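Local coordinates for NADH oxidase (Thermus thermophilus, PDB 6RVB), which uses FAD as cofactor and NADH as reductant to reduce coenzyme A disulfide, at residues V39-C44 with R134-G139; L46-S51 with A164-R169. All coordinates share one frame; numbering follows the deposited sequence.

Contact 1: V39-C44 with R134-G139; sequences VSYGAC and RTMEDG. With FAD (flavin-adenine dinucleotide), chain E.
Met136 lies over one face of the Tyr41 ring in a CH-pi and Met-aromatic contact, beside the FAD site of this pyridine nucleotide-disulphide oxidoreductase fold. The loop of Tyr41 follows strand 29-34 and carries Cys44, which is covalently linked to coenzyme A; Met136 stands in the first turn of helix 136-145. Met136 CG is 3.4 Å from the ring centroid and 16° off the normal, shifted toward the CD2-CE2 rim. SD sits obliquely, 4.2 Å from the same centroid, because the methionine chain bends at chi2. With CG between the backbone N and the carbonyl carbon (chi1 63°), the Tyr41 ring heads for the helix and presents a face to Met136 CG. The two side chains run opposite ways, with Met136 CG and SD both beside Tyr41 CD2. The phenol reaches to the start of the helix, with Tyr41 OH 3.8 Å from Thr135 CA. An alanine in place of Tyr41 would probably leave one flank of the Met136 side chain without its aromatic partner and the thioether freer to turn.

Beside this pair, Ala43 CB approaches Arg134 O at 4.1 Å, next to the flavin. Arg134, which binds NAD as well as FAD, brings NH1 within 3.6 Å of the flavin methyl C8M, while O2' of the FAD ribityl chain lies over one guanidinium face. Its strongest partner is Asp281, joined to NH2 by a salt bridge. A capping box closes the helix start: Asp138 N donates almost straight, at 175°, to Thr135 OG1, 3.0 Å away, and Thr135 N returns a weak bond to Asp138 OD2. The other oxygen, OD1, forms a salt bridge with Arg141. Arg134 N also donates to Asp138 OD2 over 2.9 Å, meeting its anti lone pair.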
loop_
_atom_site.group_PDB
_atom_site.type_symbol
_atom_site.label_atom_id
_atom_site.label_comp_id
_atom_site.label_asym_id
_atom_site.label_seq_id
_atom_site.Cartn_x
_atom_site.Cartn_y
_atom_site.Cartn_z
ATOM N N VAL A 39 -28.829 -13.684 1.183
ATOM C CA VAL A 39 -28.189 -13.701 -0.118
ATOM C C VAL A 39 -27.304 -12.450 -0.221
ATOM O O VAL A 39 -27.587 -11.400 0.369
ATOM C CB VAL A 39 -29.313 -13.795 -1.259
ATOM C CG1 VAL A 39 -29.674 -12.482 -1.877
ATOM C CG2 VAL A 39 -28.961 -14.760 -2.300
ATOM N N SER A 40 -26.213 -12.553 -0.937
ATOM C CA SER A 40 -25.365 -11.397 -1.170
ATOM C C SER A 40 -24.920 -10.626 0.069
ATOM O O SER A 40 -25.258 -9.469 0.221
ATOM C CB SER A 40 -26.058 -10.465 -2.137
ATOM O OG SER A 40 -25.221 -9.401 -2.475
ATOM N N TYR A 41 -24.131 -11.237 0.941
ATOM C CA TYR A 41 -23.742 -10.570 2.172
ATOM C C TYR A 41 -22.263 -10.825 2.482
ATOM O O TYR A 41 -21.625 -11.749 1.997
ATOM C CB TYR A 41 -24.637 -11.059 3.317
ATOM C CG TYR A 41 -24.476 -12.557 3.584
ATOM C CD1 TYR A 41 -25.227 -13.469 2.929
ATOM C CD2 TYR A 41 -23.516 -13.038 4.483
ATOM C CE1 TYR A 41 -25.042 -14.780 3.152
ATOM C CE2 TYR A 41 -23.328 -14.359 4.698
ATOM C CZ TYR A 41 -24.103 -15.245 4.035
ATOM O OH TYR A 41 -24.000 -16.626 4.223
ATOM N N GLY A 42 -21.688 -10.009 3.333
ATOM C CA GLY A 42 -20.268 -10.089 3.486
ATOM C C GLY A 42 -19.926 -10.914 4.650
ATOM O O GLY A 42 -19.802 -10.365 5.698
ATOM N N ALA A 43 -19.748 -12.209 4.474
ATOM C CA ALA A 43 -19.425 -13.043 5.618
ATOM C C ALA A 43 -18.199 -12.550 6.380
ATOM O O ALA A 43 -18.069 -12.751 7.569
ATOM C CB ALA A 43 -19.236 -14.414 5.210
ATOM N N CYS A 44 -17.337 -11.850 5.688
ATOM C CA CYS A 44 -16.116 -11.312 6.240
ATOM C C CYS A 44 -16.379 -10.300 7.300
ATOM O O CYS A 44 -15.509 -9.992 8.077
ATOM C CB CYS A 44 -15.301 -10.634 5.150
ATOM S SG CYS A 44 -15.680 -11.189 3.414
ATOM N N ARG A 134 -19.695 -19.137 9.970
ATOM C CA ARG A 134 -19.620 -19.172 8.512
ATOM C C ARG A 134 -20.767 -18.419 7.831
ATOM O O ARG A 134 -20.600 -17.910 6.760
ATOM C CB ARG A 134 -19.580 -20.622 8.051
ATOM C CG ARG A 134 -19.261 -20.882 6.618
ATOM C CD ARG A 134 -17.783 -20.790 6.389
ATOM N NE ARG A 134 -17.509 -20.518 4.991
ATOM C CZ ARG A 134 -16.398 -19.938 4.589
ATOM N NH1 ARG A 134 -15.436 -19.606 5.512
ATOM N NH2 ARG A 134 -16.277 -19.720 3.276
ATOM N N THR A 135 -21.928 -18.307 8.448
ATOM C CA THR A 135 -23.113 -17.847 7.730
ATOM C C THR A 135 -23.862 -16.835 8.540
ATOM O O THR A 135 -23.527 -16.622 9.696
ATOM C CB THR A 135 -24.061 -19.003 7.549
ATOM O OG1 THR A 135 -24.563 -19.400 8.832
ATOM C CG2 THR A 135 -23.347 -20.156 7.020
ATOM N N MET A 136 -24.902 -16.216 7.988
ATOM C CA MET A 136 -25.587 -15.190 8.778
ATOM C C MET A 136 -26.281 -15.865 9.917
ATOM O O MET A 136 -26.409 -15.328 10.968
ATOM C CB MET A 136 -26.521 -14.345 7.966
ATOM C CG MET A 136 -25.831 -13.623 6.869
ATOM S SD MET A 136 -25.371 -11.938 7.318
ATOM C CE MET A 136 -27.048 -11.362 7.782
ATOM N N GLU A 137 -26.692 -17.096 9.730
ATOM C CA GLU A 137 -27.413 -17.757 10.782
ATOM C C GLU A 137 -26.491 -18.007 11.927
ATOM O O GLU A 137 -26.867 -17.787 13.071
ATOM C CB GLU A 137 -28.014 -19.051 10.261
ATOM C CG GLU A 137 -29.312 -18.882 9.370
ATOM C CD GLU A 137 -29.072 -18.425 7.872
ATOM O OE1 GLU A 137 -27.927 -18.524 7.318
ATOM O OE2 GLU A 137 -30.073 -17.957 7.251
ATOM N N ASP A 138 -25.283 -18.475 11.630
ATOM C CA ASP A 138 -24.247 -18.611 12.674
ATOM C C ASP A 138 -24.078 -17.275 13.400
ATOM O O ASP A 138 -23.938 -17.231 14.620
ATOM C CB ASP A 138 -22.884 -19.021 12.111
ATOM C CG ASP A 138 -22.876 -20.386 11.530
ATOM O OD1 ASP A 138 -23.707 -21.205 11.986
ATOM O OD2 ASP A 138 -22.037 -20.653 10.629
ATOM N N GLY A 139 -24.111 -16.180 12.652
ATOM C CA GLY A 139 -24.075 -14.902 13.316
ATOM C C GLY A 139 -25.136 -14.674 14.360
ATOM O O GLY A 139 -24.819 -14.259 15.428
HETATM P PA FAD E . -20.383 -18.975 0.379
HETATM O O1A FAD E . -19.820 -20.176 1.304
HETATM O O2A FAD E . -20.188 -17.491 0.755
HETATM O O5B FAD E . -22.012 -19.175 0.090
HETATM C C5B FAD E . -22.593 -20.441 -0.374
HETATM C C4B FAD E . -24.105 -20.483 -0.150
HETATM O O4B FAD E . -24.622 -21.375 -1.122
HETATM C C3B FAD E . -24.460 -20.918 1.262
HETATM O O3B FAD E . -25.208 -19.894 2.010
HETATM C C2B FAD E . -25.318 -22.073 0.971
HETATM O O2B FAD E . -26.416 -21.795 1.842
HETATM C C1B FAD E . -25.670 -22.023 -0.548
HETATM N N9A FAD E . -25.792 -23.431 -1.057
HETATM C C8A FAD E . -24.935 -24.476 -0.802
HETATM N N7A FAD E . -25.404 -25.666 -1.267
HETATM C C5A FAD E . -26.592 -25.393 -1.863
HETATM C C6A FAD E . -27.598 -26.232 -2.574
HETATM N N6A FAD E . -27.316 -27.560 -2.726
HETATM N N1A FAD E . -28.716 -25.603 -3.031
HETATM C C2A FAD E . -28.885 -24.236 -2.852
HETATM N N3A FAD E . -28.030 -23.366 -2.219
HETATM C C4A FAD E . -26.868 -23.918 -1.721
HETATM N N1 FAD E . -12.600 -13.399 2.612
HETATM C C2 FAD E . -11.708 -12.392 2.342
HETATM O O2 FAD E . -11.274 -12.218 1.164
HETATM N N3 FAD E . -11.317 -11.571 3.336
HETATM C C4 FAD E . -11.785 -11.645 4.631
HETATM O O4 FAD E . -11.424 -10.852 5.585
HETATM C C4X FAD E . -12.795 -12.697 4.969
HETATM N N5 FAD E . -13.287 -12.778 6.257
HETATM C C5X FAD E . -14.189 -13.779 6.515
HETATM C C6 FAD E . -14.715 -13.920 7.824
HETATM C C7 FAD E . -15.656 -14.928 8.117
HETATM C C7M FAD E . -16.179 -15.023 9.523
HETATM C C8 FAD E . -16.128 -15.874 7.036
HETATM C C8M FAD E . -17.125 -16.974 7.285
HETATM C C9 FAD E . -15.590 -15.760 5.736
HETATM C C9A FAD E . -14.638 -14.756 5.399
HETATM N N10 FAD E . -14.135 -14.643 4.045
HETATM C C10 FAD E . -13.188 -13.608 3.829
HETATM C "C1'" FAD E . -14.497 -15.581 2.961
HETATM C "C2'" FAD E . -15.838 -15.372 2.331
HETATM O "O2'" FAD E . -16.878 -15.702 3.242
HETATM C "C3'" FAD E . -16.020 -16.316 1.175
HETATM O "O3'" FAD E . -14.803 -16.434 0.448
HETATM C "C4'" FAD E . -17.137 -15.679 0.329
HETATM O "O4'" FAD E . -18.407 -15.408 1.022
HETATM C "C5'" FAD E . -17.313 -16.396 -1.024
HETATM O "O5'" FAD E . -18.203 -17.504 -0.968
HETATM P P FAD E . -19.040 -18.125 -2.202
HETATM O O1P FAD E . -19.988 -17.089 -2.783
HETATM O O2P FAD E . -18.389 -19.195 -3.108
HETATM O O3P FAD E . -19.934 -19.068 -1.232
#

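Contact 2: L46-S51 with A164-R169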
loop_
_atom_site.group_PDB
_atom_site.type_symbol
_atom_site.label_atom_id
_atom_site.label_comp_id
_atom_site.label_asym_id
_atom_site.label_seq_id
_atom_site.Cartn_x
_atom_site.Cartn_y
_atom_site.Cartn_z
ATOM N N LEU A 46 -18.711 -10.559 9.621
ATOM C CA LEU A 46 -19.307 -11.110 10.830
ATOM C C LEU A 46 -18.498 -10.804 12.105
ATOM O O LEU A 46 -19.059 -10.505 13.156
ATOM C CB LEU A 46 -19.639 -12.605 10.686
ATOM C CG LEU A 46 -20.698 -12.981 9.635
ATOM C CD1 LEU A 46 -20.510 -14.424 9.244
ATOM C CD2 LEU A 46 -22.096 -12.720 10.139
ATOM N N PRO A 47 -17.167 -10.879 12.041
ATOM C CA PRO A 47 -16.598 -10.653 13.349
ATOM C C PRO A 47 -16.795 -9.263 13.860
ATOM O O PRO A 47 -16.743 -9.098 15.074
ATOM C CB PRO A 47 -15.153 -10.953 13.113
ATOM C CG PRO A 47 -15.216 -11.994 12.126
ATOM C CD PRO A 47 -16.252 -11.635 11.199
ATOM N N TYR A 48 -17.049 -8.300 12.966
ATOM C CA TYR A 48 -17.238 -6.887 13.328
ATOM C C TYR A 48 -18.627 -6.601 13.910
ATOM O O TYR A 48 -18.835 -5.595 14.602
ATOM C CB TYR A 48 -16.811 -5.961 12.177
ATOM C CG TYR A 48 -15.387 -6.288 11.859
ATOM C CD1 TYR A 48 -14.371 -6.062 12.789
ATOM C CD2 TYR A 48 -15.056 -6.922 10.679
ATOM C CE1 TYR A 48 -13.095 -6.407 12.533
ATOM C CE2 TYR A 48 -13.744 -7.298 10.410
ATOM C CZ TYR A 48 -12.775 -7.048 11.361
ATOM O OH TYR A 48 -11.467 -7.449 11.139
ATOM N N VAL A 49 -19.548 -7.525 13.668
ATOM C CA VAL A 49 -20.918 -7.441 14.153
ATOM C C VAL A 49 -20.970 -8.121 15.523
ATOM O O VAL A 49 -21.412 -7.495 16.440
ATOM C CB VAL A 49 -21.905 -8.052 13.122
ATOM C CG1 VAL A 49 -23.209 -8.288 13.698
ATOM C CG2 VAL A 49 -22.019 -7.164 12.051
ATOM N N LEU A 50 -20.555 -9.389 15.623
ATOM C CA LEU A 50 -20.184 -10.041 16.864
ATOM C C LEU A 50 -19.560 -9.086 17.919
ATOM O O LEU A 50 -19.974 -9.125 19.076
ATOM C CB LEU A 50 -19.223 -11.177 16.522
ATOM C CG LEU A 50 -19.967 -12.470 16.465
ATOM C CD1 LEU A 50 -21.505 -12.325 16.084
ATOM C CD2 LEU A 50 -19.186 -13.430 15.633
ATOM N N SER A 51 -18.612 -8.235 17.522
ATOM C CA SER A 51 -17.869 -7.494 18.475
ATOM C C SER A 51 -18.668 -6.297 18.904
ATOM O O SER A 51 -18.273 -5.557 19.810
ATOM C CB SER A 51 -16.606 -6.983 17.851
ATOM O OG SER A 51 -16.905 -5.878 17.029
ATOM N N ALA A 164 -11.932 -13.980 15.631
ATOM C CA ALA A 164 -13.003 -14.135 16.637
ATOM C C ALA A 164 -12.527 -13.798 18.022
ATOM O O ALA A 164 -13.260 -13.225 18.761
ATOM C CB ALA A 164 -13.577 -15.496 16.607
ATOM N N ALA A 165 -11.301 -14.147 18.364
ATOM C CA ALA A 165 -10.755 -13.845 19.636
ATOM C C ALA A 165 -10.864 -12.373 19.879
ATOM O O ALA A 165 -11.245 -11.970 20.960
ATOM C CB ALA A 165 -9.278 -14.286 19.704
ATOM N N GLU A 166 -10.512 -11.535 18.912
ATOM C CA GLU A 166 -10.683 -10.076 19.099
ATOM C C GLU A 166 -12.132 -9.738 19.373
ATOM O O GLU A 166 -12.427 -8.973 20.268
ATOM C CB GLU A 166 -10.230 -9.266 17.884
ATOM C CG GLU A 166 -10.236 -7.736 18.041
ATOM C CD GLU A 166 -10.120 -6.954 16.700
ATOM O OE1 GLU A 166 -9.058 -7.086 16.001
ATOM O OE2 GLU A 166 -11.100 -6.212 16.364
ATOM N N ALA A 167 -13.044 -10.329 18.618
ATOM C CA ALA A 167 -14.466 -10.014 18.829
ATOM C C ALA A 167 -14.909 -10.374 20.223
ATOM O O ALA A 167 -15.372 -9.508 20.945
ATOM C CB ALA A 167 -15.375 -10.617 17.828
ATOM N N PHE A 168 -14.796 -11.641 20.601
ATOM C CA PHE A 168 -15.115 -12.030 21.952
ATOM C C PHE A 168 -14.451 -11.172 23.045
ATOM O O PHE A 168 -15.060 -10.956 24.052
ATOM C CB PHE A 168 -14.733 -13.475 22.166
ATOM C CG PHE A 168 -15.466 -14.429 21.283
ATOM C CD1 PHE A 168 -16.499 -13.999 20.528
ATOM C CD2 PHE A 168 -15.118 -15.774 21.226
ATOM C CE1 PHE A 168 -17.179 -14.895 19.690
ATOM C CE2 PHE A 168 -15.776 -16.664 20.377
ATOM C CZ PHE A 168 -16.816 -16.238 19.633
ATOM N N ARG A 169 -13.209 -10.713 22.900
ATOM C CA ARG A 169 -12.633 -9.949 23.995
ATOM C C ARG A 169 -13.380 -8.612 24.066
ATOM O O ARG A 169 -13.784 -8.164 25.146
ATOM C CB ARG A 169 -11.154 -9.748 23.800
ATOM C CG ARG A 169 -10.356 -10.929 23.984
ATOM C CD ARG A 169 -10.158 -11.265 25.435
ATOM N NE ARG A 169 -9.466 -10.235 26.170
ATOM C CZ ARG A 169 -9.987 -9.619 27.215
ATOM N NH1 ARG A 169 -11.179 -9.992 27.648
ATOM N NH2 ARG A 169 -9.286 -8.668 27.821
#
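A buried, mainly apolar helix-helix contact sets Ala167 against Pro47, Leu50 and Ser51, joining the short helix 46-50, beside the flavin that Pro47 touches, to helix 159-170 of the Rossmann-type NAD-binding domain. A glycine pattern, Gly156, Gly158 and Gly161, spans the turn after strand 151-155 and the first turn of helix 159-170, consistent with a dinucleotide-binding turn. The two segments run nearly parallel, their axes 8.6 Å apart at closest approach and inclined by -15°.

The small side chain of Ala167 is consistent with the close approach of the backbones: its CB points toward the other helix, and the two chains are nearest at Ser51 and Ala167, whose CA atoms are 4.2 Å apart. That single methyl meets three residues. Pro47 O lies 3.4 Å from Ala167 CB, Leu50 CB is 4.1 Å from it, and Ser51 CB touches it at 3.8 Å. Neither the leucine branch nor the serine hydroxyl carries the contact; Ser51 OG is bound to Glu53. Each helix also packs on a different neighbour: Leu50 on Leu143 of helix 136-145, and Phe168 on Val175, Ala152 and Ile154 in the parallel sheet of its own domain.

At one flank the Glu166 carboxylate comes near the edge of the Tyr48 ring, a distant approach. Glu166 CG is anti to the backbone N (chi1 -174°) and CD is anti in turn (chi2 -165°), an extended chain. Its charge is met by salt bridges, OE1 with Lys330 and OE2 with Lys170. The Tyr48 ring makes an edge-to-face stack with Tyr367 of the second subunit, and at its own edge, near the ring plane, Glu166 OE2 stands 4.3 Å from Tyr48 CE1.

How the contacts relate
Contacts 1 and 2 lie 14 Å apart, centre to centre, and are joined along the chain: segment 39-44, ending in Cys44, runs almost directly into 46-51. They also touch in space. Leu46 CD1 packs 3.8 Å from Thr135 O, and Leu50 CD1 lies 3.9 Å from Gly139 O, so helix 46-50 rests against the start of helix 136-145 while its Ala167-facing side meets helix 159-170. Both contacts border the cofactors. The side chain of Ala43 is about 5 Å from coenzyme A, and that of Pro47 is about 4 Å from FAD and about 7 Å from NAD, nearest atoms in each case.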